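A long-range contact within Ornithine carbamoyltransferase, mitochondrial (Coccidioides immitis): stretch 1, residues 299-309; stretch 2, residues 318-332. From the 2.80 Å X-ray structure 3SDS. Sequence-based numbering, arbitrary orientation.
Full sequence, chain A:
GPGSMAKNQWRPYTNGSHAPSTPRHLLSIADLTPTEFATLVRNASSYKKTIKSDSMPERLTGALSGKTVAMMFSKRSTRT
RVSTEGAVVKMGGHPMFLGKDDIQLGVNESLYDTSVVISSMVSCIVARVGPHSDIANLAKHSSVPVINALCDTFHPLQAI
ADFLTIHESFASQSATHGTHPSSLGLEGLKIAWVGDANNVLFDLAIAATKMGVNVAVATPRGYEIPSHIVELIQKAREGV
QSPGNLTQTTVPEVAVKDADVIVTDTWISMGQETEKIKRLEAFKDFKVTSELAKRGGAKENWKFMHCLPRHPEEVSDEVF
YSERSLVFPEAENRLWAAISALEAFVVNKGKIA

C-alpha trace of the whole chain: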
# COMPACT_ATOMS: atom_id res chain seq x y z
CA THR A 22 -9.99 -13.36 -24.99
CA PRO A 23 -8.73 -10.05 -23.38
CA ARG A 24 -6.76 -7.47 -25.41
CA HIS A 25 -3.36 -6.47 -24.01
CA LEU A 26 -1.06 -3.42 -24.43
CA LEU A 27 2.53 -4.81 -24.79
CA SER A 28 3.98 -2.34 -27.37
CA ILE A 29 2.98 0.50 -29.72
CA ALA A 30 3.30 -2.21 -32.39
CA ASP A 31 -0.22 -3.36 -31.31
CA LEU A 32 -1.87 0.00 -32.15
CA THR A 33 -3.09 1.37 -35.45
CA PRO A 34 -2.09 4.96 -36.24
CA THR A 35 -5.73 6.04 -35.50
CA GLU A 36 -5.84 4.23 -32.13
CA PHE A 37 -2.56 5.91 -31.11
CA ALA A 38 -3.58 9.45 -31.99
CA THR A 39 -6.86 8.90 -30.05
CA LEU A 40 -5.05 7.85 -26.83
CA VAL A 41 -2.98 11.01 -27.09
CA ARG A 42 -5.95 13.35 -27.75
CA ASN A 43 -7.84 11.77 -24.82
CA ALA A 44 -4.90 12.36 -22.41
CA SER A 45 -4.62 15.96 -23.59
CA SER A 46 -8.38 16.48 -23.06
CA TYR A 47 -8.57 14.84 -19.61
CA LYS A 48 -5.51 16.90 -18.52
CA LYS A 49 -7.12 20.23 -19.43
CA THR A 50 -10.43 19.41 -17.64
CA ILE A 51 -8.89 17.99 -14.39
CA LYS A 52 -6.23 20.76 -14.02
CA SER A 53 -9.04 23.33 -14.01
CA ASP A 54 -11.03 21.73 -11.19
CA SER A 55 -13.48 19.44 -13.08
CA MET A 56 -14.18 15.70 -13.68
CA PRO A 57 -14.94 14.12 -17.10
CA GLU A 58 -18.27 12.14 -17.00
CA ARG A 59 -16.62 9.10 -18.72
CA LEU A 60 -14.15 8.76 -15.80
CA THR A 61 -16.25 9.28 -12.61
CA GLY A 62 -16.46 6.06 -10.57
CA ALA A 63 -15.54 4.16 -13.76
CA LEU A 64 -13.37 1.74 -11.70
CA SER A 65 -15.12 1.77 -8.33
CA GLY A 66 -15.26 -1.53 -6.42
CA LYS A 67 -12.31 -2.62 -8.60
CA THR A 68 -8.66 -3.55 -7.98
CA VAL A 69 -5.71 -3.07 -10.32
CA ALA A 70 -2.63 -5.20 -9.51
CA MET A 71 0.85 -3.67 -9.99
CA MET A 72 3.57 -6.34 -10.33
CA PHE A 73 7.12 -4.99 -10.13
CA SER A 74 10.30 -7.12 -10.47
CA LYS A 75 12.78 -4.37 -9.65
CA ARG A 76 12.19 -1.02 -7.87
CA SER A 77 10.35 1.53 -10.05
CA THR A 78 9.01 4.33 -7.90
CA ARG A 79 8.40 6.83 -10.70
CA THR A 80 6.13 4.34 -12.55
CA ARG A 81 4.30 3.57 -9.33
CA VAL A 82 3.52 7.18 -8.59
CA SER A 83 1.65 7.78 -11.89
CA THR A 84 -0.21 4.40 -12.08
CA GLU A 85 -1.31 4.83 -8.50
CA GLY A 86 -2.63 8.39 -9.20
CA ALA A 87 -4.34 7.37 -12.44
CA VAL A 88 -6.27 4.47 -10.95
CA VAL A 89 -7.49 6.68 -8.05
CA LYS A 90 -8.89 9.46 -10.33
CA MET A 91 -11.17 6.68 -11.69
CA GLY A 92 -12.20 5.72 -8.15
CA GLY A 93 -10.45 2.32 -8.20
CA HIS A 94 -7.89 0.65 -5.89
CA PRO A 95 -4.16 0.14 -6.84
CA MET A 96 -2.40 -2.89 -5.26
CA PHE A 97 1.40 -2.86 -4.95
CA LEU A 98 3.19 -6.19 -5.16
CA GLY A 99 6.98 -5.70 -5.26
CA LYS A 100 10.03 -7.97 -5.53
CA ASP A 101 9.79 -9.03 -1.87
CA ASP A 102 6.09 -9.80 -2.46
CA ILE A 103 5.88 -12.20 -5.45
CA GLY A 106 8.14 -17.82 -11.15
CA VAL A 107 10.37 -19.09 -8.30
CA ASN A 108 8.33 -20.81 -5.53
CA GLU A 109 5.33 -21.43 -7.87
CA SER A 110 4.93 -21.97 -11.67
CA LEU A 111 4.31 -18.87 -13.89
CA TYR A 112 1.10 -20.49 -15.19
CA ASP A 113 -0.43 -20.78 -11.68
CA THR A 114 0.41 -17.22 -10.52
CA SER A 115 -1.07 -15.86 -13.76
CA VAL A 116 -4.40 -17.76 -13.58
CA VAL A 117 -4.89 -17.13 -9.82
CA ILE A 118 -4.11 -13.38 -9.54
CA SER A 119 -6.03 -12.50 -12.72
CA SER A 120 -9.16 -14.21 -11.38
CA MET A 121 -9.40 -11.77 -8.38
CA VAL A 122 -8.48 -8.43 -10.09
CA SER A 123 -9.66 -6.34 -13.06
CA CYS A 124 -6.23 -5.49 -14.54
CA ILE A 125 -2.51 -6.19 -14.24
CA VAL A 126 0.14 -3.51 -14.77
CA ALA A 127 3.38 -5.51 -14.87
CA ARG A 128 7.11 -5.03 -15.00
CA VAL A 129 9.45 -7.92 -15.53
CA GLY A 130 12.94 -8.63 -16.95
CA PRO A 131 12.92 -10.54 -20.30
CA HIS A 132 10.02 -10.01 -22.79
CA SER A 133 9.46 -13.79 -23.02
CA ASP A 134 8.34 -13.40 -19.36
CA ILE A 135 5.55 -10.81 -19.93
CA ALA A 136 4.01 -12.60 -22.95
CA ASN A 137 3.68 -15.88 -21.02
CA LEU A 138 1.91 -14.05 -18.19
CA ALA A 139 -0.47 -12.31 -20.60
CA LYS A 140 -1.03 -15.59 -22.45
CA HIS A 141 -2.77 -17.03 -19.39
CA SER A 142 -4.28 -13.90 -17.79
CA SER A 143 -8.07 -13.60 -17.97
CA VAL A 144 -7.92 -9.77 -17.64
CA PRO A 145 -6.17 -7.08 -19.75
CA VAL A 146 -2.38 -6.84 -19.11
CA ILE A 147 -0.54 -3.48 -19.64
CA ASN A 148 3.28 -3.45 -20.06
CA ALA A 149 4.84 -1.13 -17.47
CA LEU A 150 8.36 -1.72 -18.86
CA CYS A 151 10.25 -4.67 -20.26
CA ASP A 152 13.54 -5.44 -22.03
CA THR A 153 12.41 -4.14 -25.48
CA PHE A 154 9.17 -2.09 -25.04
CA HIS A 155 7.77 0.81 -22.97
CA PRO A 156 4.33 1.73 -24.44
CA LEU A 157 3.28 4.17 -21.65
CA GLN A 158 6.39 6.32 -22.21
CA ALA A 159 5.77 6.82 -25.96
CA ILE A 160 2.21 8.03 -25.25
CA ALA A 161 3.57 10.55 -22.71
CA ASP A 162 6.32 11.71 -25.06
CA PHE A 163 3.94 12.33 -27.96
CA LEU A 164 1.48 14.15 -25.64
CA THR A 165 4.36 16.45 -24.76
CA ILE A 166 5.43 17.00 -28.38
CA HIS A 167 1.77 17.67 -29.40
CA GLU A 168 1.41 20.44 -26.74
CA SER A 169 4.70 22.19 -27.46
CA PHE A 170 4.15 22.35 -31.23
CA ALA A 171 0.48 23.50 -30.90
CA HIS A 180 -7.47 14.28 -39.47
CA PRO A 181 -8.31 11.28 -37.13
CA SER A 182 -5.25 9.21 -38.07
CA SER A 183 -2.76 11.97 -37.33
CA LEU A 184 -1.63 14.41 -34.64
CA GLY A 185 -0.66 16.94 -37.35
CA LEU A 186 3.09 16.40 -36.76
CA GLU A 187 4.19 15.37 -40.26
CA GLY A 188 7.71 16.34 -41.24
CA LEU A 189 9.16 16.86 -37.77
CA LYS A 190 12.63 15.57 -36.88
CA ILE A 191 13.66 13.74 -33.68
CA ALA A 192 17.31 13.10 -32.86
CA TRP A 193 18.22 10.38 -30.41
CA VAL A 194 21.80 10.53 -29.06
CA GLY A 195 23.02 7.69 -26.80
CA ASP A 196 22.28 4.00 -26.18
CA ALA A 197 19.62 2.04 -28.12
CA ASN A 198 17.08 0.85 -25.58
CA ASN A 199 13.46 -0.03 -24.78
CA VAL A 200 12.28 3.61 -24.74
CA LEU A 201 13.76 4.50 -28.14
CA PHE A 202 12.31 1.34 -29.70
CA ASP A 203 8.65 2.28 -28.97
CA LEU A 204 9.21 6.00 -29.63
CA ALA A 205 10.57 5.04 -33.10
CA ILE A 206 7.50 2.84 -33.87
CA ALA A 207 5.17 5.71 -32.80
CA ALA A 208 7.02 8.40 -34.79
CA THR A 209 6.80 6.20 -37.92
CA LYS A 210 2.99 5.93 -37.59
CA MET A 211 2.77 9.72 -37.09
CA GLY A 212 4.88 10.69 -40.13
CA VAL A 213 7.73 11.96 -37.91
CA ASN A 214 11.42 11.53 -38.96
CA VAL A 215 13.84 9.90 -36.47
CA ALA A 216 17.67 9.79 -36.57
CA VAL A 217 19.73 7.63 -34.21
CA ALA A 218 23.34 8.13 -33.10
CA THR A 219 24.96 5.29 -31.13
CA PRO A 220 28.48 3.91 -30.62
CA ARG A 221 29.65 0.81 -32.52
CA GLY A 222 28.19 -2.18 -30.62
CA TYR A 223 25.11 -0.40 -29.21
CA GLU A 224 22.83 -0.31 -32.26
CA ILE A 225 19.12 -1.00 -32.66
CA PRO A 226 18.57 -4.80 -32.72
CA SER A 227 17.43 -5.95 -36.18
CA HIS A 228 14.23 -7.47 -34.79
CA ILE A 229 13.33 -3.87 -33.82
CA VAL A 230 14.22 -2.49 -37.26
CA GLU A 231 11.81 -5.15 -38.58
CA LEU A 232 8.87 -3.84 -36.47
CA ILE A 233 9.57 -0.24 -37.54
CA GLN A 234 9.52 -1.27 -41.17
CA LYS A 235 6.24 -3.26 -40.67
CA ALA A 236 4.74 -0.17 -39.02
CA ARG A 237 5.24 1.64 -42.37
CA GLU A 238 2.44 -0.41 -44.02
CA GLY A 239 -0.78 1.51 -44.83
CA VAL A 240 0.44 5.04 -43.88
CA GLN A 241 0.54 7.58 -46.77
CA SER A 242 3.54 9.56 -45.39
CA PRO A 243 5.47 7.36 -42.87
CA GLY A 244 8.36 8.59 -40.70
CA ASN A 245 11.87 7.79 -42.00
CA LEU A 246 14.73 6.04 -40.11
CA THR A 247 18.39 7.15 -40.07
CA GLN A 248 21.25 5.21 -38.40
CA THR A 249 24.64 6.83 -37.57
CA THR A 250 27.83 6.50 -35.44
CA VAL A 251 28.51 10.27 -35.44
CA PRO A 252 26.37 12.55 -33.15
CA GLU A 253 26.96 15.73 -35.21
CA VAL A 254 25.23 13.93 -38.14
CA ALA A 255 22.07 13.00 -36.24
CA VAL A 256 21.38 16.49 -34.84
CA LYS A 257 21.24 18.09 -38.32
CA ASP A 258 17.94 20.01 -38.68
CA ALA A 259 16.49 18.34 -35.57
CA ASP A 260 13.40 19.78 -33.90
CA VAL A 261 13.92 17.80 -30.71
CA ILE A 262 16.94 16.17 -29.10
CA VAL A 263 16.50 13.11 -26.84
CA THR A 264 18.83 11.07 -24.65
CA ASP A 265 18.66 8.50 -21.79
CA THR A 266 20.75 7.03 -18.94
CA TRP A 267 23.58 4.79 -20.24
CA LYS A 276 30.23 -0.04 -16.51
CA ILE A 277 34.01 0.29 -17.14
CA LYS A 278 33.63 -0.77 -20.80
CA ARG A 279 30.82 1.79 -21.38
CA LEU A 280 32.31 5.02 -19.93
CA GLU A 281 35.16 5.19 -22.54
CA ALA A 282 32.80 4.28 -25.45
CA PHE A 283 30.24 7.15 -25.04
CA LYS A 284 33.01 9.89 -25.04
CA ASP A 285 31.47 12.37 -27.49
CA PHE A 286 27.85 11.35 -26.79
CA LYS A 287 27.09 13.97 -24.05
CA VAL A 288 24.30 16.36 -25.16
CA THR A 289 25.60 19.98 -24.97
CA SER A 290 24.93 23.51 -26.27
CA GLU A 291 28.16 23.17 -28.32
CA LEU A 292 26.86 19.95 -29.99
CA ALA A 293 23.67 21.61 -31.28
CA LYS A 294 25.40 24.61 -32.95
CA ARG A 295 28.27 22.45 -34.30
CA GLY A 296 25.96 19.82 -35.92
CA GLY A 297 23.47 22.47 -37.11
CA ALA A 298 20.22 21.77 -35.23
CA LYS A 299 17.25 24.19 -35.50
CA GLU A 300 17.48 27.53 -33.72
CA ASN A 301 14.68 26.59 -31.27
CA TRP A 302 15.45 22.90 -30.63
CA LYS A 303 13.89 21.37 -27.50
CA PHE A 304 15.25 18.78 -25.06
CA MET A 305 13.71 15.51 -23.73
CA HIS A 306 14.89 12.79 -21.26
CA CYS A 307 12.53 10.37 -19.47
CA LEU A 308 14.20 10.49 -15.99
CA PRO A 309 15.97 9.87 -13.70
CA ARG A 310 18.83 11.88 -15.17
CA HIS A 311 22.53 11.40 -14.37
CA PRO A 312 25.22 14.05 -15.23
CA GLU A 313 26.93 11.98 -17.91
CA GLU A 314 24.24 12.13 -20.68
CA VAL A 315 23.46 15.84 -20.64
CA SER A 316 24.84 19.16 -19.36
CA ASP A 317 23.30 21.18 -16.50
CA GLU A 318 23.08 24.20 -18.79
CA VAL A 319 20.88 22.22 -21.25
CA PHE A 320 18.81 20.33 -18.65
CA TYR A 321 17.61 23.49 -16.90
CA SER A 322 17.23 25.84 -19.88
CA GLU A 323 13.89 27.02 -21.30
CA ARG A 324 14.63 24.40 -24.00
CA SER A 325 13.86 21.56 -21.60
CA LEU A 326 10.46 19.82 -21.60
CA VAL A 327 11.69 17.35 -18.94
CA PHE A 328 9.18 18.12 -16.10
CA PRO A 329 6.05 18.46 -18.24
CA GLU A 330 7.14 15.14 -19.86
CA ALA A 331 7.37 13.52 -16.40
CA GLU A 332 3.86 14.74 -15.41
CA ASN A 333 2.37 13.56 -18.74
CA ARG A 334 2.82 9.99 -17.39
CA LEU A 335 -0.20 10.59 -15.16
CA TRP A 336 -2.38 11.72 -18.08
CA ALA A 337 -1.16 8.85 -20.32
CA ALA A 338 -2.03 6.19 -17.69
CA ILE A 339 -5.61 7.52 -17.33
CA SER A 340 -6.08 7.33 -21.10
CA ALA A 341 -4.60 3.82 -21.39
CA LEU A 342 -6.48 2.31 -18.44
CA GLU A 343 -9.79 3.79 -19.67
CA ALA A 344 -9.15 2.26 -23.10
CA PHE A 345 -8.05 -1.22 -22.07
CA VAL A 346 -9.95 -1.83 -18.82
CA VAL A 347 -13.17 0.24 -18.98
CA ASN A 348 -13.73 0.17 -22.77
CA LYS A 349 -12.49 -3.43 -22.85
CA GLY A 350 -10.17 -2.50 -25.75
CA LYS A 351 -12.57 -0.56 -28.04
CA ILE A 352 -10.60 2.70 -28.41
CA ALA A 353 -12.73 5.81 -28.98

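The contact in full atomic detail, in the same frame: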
# COMPACT_ATOMS: atom_id res chain seq x y z
N LYS A 299 18.11 23.00 -35.40
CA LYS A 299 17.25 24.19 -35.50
C LYS A 299 17.54 25.20 -34.39
O LYS A 299 17.99 24.84 -33.29
CB LYS A 299 15.77 23.81 -35.47
CG LYS A 299 15.36 22.77 -36.51
CD LYS A 299 14.53 23.35 -37.65
CE LYS A 299 13.99 22.22 -38.51
NZ LYS A 299 13.24 22.73 -39.68
N GLU A 300 17.25 26.47 -34.67
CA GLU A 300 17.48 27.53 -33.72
C GLU A 300 16.73 27.28 -32.39
O GLU A 300 17.28 27.49 -31.31
CB GLU A 300 17.09 28.88 -34.35
CG GLU A 300 17.44 30.13 -33.51
CD GLU A 300 18.92 30.22 -33.14
OE1 GLU A 300 19.78 29.74 -33.91
OE2 GLU A 300 19.22 30.80 -32.06
N ASN A 301 15.50 26.79 -32.47
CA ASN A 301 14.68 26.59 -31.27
C ASN A 301 14.50 25.13 -30.85
O ASN A 301 13.42 24.75 -30.41
CB ASN A 301 13.32 27.30 -31.40
CG ASN A 301 12.48 26.74 -32.54
OD1 ASN A 301 12.98 26.42 -33.62
ND2 ASN A 301 11.18 26.61 -32.29
N TRP A 302 15.55 24.32 -30.98
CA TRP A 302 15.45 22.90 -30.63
C TRP A 302 15.13 22.69 -29.15
O TRP A 302 15.57 23.47 -28.30
CB TRP A 302 16.72 22.14 -31.03
CG TRP A 302 17.95 22.56 -30.27
CD1 TRP A 302 18.77 23.62 -30.56
CD2 TRP A 302 18.50 21.95 -29.10
NE1 TRP A 302 19.78 23.70 -29.64
CE2 TRP A 302 19.64 22.69 -28.73
CE3 TRP A 302 18.12 20.84 -28.32
CZ2 TRP A 302 20.42 22.36 -27.61
CZ3 TRP A 302 18.90 20.51 -27.21
CH2 TRP A 302 20.04 21.28 -26.87
N LYS A 303 14.37 21.64 -28.86
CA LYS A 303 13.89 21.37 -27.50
C LYS A 303 14.53 20.08 -26.98
O LYS A 303 14.95 19.23 -27.75
CB LYS A 303 12.36 21.23 -27.52
CG LYS A 303 11.58 22.43 -28.06
CD LYS A 303 11.59 23.57 -27.06
CE LYS A 303 10.41 24.52 -27.24
NZ LYS A 303 10.76 25.79 -27.94
N PHE A 304 14.59 19.93 -25.66
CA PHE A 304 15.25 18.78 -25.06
C PHE A 304 14.30 17.88 -24.26
O PHE A 304 13.42 18.37 -23.53
CB PHE A 304 16.42 19.24 -24.18
CG PHE A 304 17.10 18.11 -23.45
CD1 PHE A 304 17.94 17.23 -24.14
CD2 PHE A 304 16.89 17.92 -22.09
CE1 PHE A 304 18.56 16.18 -23.47
CE2 PHE A 304 17.51 16.88 -21.41
CZ PHE A 304 18.34 16.00 -22.11
N MET A 305 14.52 16.56 -24.39
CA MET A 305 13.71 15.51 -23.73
C MET A 305 14.56 14.34 -23.20
O MET A 305 15.49 13.87 -23.87
CB MET A 305 12.65 14.99 -24.70
CG MET A 305 11.54 15.99 -25.01
SD MET A 305 10.30 15.39 -26.18
CE MET A 305 9.56 14.08 -25.20
N HIS A 306 14.22 13.88 -21.99
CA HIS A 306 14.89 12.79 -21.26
C HIS A 306 13.81 12.23 -20.32
O HIS A 306 13.11 12.98 -19.66
CB HIS A 306 16.06 13.40 -20.47
CG HIS A 306 16.97 12.40 -19.79
ND1 HIS A 306 16.51 11.29 -19.12
CD2 HIS A 306 18.31 12.41 -19.62
CE1 HIS A 306 17.53 10.62 -18.61
NE2 HIS A 306 18.64 11.29 -18.90
N CYS A 307 13.65 10.91 -20.25
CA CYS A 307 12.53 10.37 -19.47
C CYS A 307 12.75 10.16 -17.96
O CYS A 307 11.87 9.64 -17.28
CB CYS A 307 12.03 9.07 -20.10
SG CYS A 307 13.20 7.73 -19.92
N LEU A 308 13.91 10.55 -17.45
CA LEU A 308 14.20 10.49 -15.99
C LEU A 308 14.28 9.07 -15.40
O LEU A 308 13.65 8.15 -15.93
CB LEU A 308 13.20 11.33 -15.19
CG LEU A 308 13.04 12.79 -15.59
CD1 LEU A 308 12.17 13.48 -14.59
CD2 LEU A 308 14.38 13.51 -15.72
N PRO A 309 15.09 8.88 -14.33
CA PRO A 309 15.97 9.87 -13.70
C PRO A 309 17.14 10.20 -14.61
O PRO A 309 17.51 9.39 -15.48
CB PRO A 309 16.49 9.14 -12.46
CG PRO A 309 16.52 7.70 -12.88
CD PRO A 309 15.32 7.52 -13.80
N GLU A 318 23.50 23.06 -17.99
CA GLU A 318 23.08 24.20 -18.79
C GLU A 318 21.89 23.84 -19.69
O GLU A 318 20.91 24.59 -19.74
CB GLU A 318 24.25 24.72 -19.61
CG GLU A 318 23.91 25.85 -20.56
CD GLU A 318 24.66 25.73 -21.87
OE1 GLU A 318 24.79 24.59 -22.39
OE2 GLU A 318 25.13 26.79 -22.37
N VAL A 319 21.96 22.69 -20.36
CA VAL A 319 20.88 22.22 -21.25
C VAL A 319 19.65 21.79 -20.45
O VAL A 319 18.54 22.23 -20.75
CB VAL A 319 21.31 21.07 -22.19
CG1 VAL A 319 20.11 20.49 -22.93
CG2 VAL A 319 22.35 21.56 -23.19
N PHE A 320 19.88 20.96 -19.44
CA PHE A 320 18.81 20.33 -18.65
C PHE A 320 17.85 21.36 -18.07
O PHE A 320 16.63 21.14 -18.08
CB PHE A 320 19.40 19.46 -17.52
CG PHE A 320 18.42 18.50 -16.87
CD1 PHE A 320 17.93 17.39 -17.57
CD2 PHE A 320 18.02 18.69 -15.55
CE1 PHE A 320 17.04 16.49 -16.97
CE2 PHE A 320 17.13 17.79 -14.93
CZ PHE A 320 16.63 16.69 -15.64
N TYR A 321 18.40 22.48 -17.60
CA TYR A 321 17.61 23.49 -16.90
C TYR A 321 17.26 24.72 -17.72
O TYR A 321 16.63 25.64 -17.20
CB TYR A 321 18.31 23.92 -15.59
CG TYR A 321 18.37 22.83 -14.54
CD1 TYR A 321 17.21 22.29 -14.00
CD2 TYR A 321 19.61 22.34 -14.09
CE1 TYR A 321 17.27 21.31 -13.04
CE2 TYR A 321 19.67 21.34 -13.13
CZ TYR A 321 18.50 20.83 -12.61
OH TYR A 321 18.53 19.85 -11.65
N SER A 322 17.63 24.74 -19.00
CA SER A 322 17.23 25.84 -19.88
C SER A 322 15.72 25.84 -20.19
O SER A 322 14.99 24.88 -19.87
CB SER A 322 18.06 25.86 -21.18
OG SER A 322 17.89 24.67 -21.93
N GLU A 323 15.27 26.93 -20.82
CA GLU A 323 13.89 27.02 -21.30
C GLU A 323 13.65 26.06 -22.49
O GLU A 323 12.51 25.88 -22.94
CB GLU A 323 13.55 28.48 -21.66
N ARG A 324 14.72 25.44 -22.97
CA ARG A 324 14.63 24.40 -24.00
C ARG A 324 14.10 23.05 -23.50
O ARG A 324 13.79 22.17 -24.31
CB ARG A 324 16.02 24.13 -24.59
CG ARG A 324 16.60 25.24 -25.44
CD ARG A 324 17.83 24.73 -26.17
NE ARG A 324 17.99 25.45 -27.43
CZ ARG A 324 18.93 26.35 -27.65
NH1 ARG A 324 19.82 26.63 -26.71
NH2 ARG A 324 18.99 26.96 -28.83
N SER A 325 14.01 22.88 -22.18
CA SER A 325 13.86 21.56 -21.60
C SER A 325 12.43 21.24 -21.20
O SER A 325 11.88 21.89 -20.33
CB SER A 325 14.80 21.41 -20.42
OG SER A 325 14.72 20.13 -19.83
N LEU A 326 11.85 20.23 -21.84
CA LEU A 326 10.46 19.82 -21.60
C LEU A 326 10.36 18.66 -20.59
O LEU A 326 9.30 18.03 -20.42
CB LEU A 326 9.80 19.42 -22.92
CG LEU A 326 9.88 20.34 -24.13
CD1 LEU A 326 9.32 19.60 -25.35
CD2 LEU A 326 9.12 21.63 -23.87
N VAL A 327 11.49 18.42 -19.91
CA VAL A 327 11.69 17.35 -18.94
C VAL A 327 10.57 17.16 -17.87
O VAL A 327 10.04 16.05 -17.71
CB VAL A 327 13.12 17.50 -18.33
CG1 VAL A 327 13.15 17.19 -16.84
CG2 VAL A 327 14.10 16.65 -19.10
N PHE A 328 10.20 18.22 -17.16
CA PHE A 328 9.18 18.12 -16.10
C PHE A 328 7.73 17.96 -16.63
O PHE A 328 6.97 17.10 -16.16
CB PHE A 328 9.31 19.28 -15.10
CG PHE A 328 10.67 19.36 -14.44
CD1 PHE A 328 11.06 18.39 -13.50
CD2 PHE A 328 11.58 20.36 -14.78
CE1 PHE A 328 12.32 18.44 -12.89
CE2 PHE A 328 12.85 20.41 -14.20
CZ PHE A 328 13.22 19.45 -13.24
N PRO A 329 7.34 18.78 -17.63
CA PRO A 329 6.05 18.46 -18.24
C PRO A 329 5.97 17.00 -18.74
O PRO A 329 4.94 16.35 -18.55
CB PRO A 329 5.96 19.46 -19.39
CG PRO A 329 6.71 20.66 -18.86
CD PRO A 329 7.88 20.05 -18.14
N GLU A 330 7.05 16.51 -19.35
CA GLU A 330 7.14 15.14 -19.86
C GLU A 330 6.95 14.10 -18.75
O GLU A 330 6.30 13.07 -18.96
CB GLU A 330 8.50 14.93 -20.53
CG GLU A 330 8.66 13.58 -21.21
CD GLU A 330 10.08 13.29 -21.69
OE1 GLU A 330 10.98 14.15 -21.51
OE2 GLU A 330 10.30 12.19 -22.25
N ALA A 331 7.52 14.38 -17.58
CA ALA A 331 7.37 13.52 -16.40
C ALA A 331 5.92 13.46 -15.90
O ALA A 331 5.40 12.37 -15.65
CB ALA A 331 8.32 13.97 -15.29
N GLU A 332 5.27 14.62 -15.78
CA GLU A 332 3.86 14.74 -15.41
C GLU A 332 2.89 14.11 -16.43
O GLU A 332 1.83 13.58 -16.04
CB GLU A 332 3.47 16.21 -15.17
CG GLU A 332 1.96 16.44 -14.94
CD GLU A 332 1.52 17.89 -14.98
OE1 GLU A 332 2.35 18.81 -14.79
OE2 GLU A 332 0.31 18.11 -15.21

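The strand beginning at Lys303 fits against a segment that runs from the end of one helix, through a turn, into the start of another. A single beta bridge sets the register: Phe304 N donates to Arg324 O at 2.7 Å, and Leu326 N donates to Phe304 O at 3.0 Å. With the backbones pinned here, Phe304 points its side chain toward the second stretch and fills the hollow there. Val319 CG1 sits over one face of the ring, 3.9 Å from Phe304 CG, while Phe304 CE2 lies 3.9 Å from Phe320 CD1 and 4.1 Å from Val327 CG2. A flat aromatic suits this slot, because the branched valines and the phenylalanine can all pack closely around it.

Leu308 makes the second bump. Its CD2 reaches the rim of the Phe320 ring, 3.9 Å from Phe320 CZ, and lies 4.0 Å from Val327 CG1; its CD1 is 3.9 Å from Ala331 CB. The small alanine leaves the leucine room to approach the helix.

Near the start of stretch 1, Arg324 and Trp302 lie flat upon each other. The guanidinium stacks on the indole, centres 4.0 Å apart and planes at 15°, and Arg324 CD rests over the six-membered ring. From this position Arg324 NH2 donates to Glu300 O at 3.1 Å and Arg324 NE makes a weak bond to Trp302 O at 3.2 Å. A long, planar, donor-rich side chain can thus cover an aromatic face and satisfy backbone carbonyls at once. The indole also meets Val319, Trp302 CH2 being 4.0 Å from Val319 CG1.

Glu330 extends from the helix toward the strand, with chi1 and chi2 both t, and its OE1 accepts from His306 N at 3.3 Å. Beside this polar contact, Met305 curls its flexible end inward, bringing Met305 CE within 3.6 Å of Glu330 OE2.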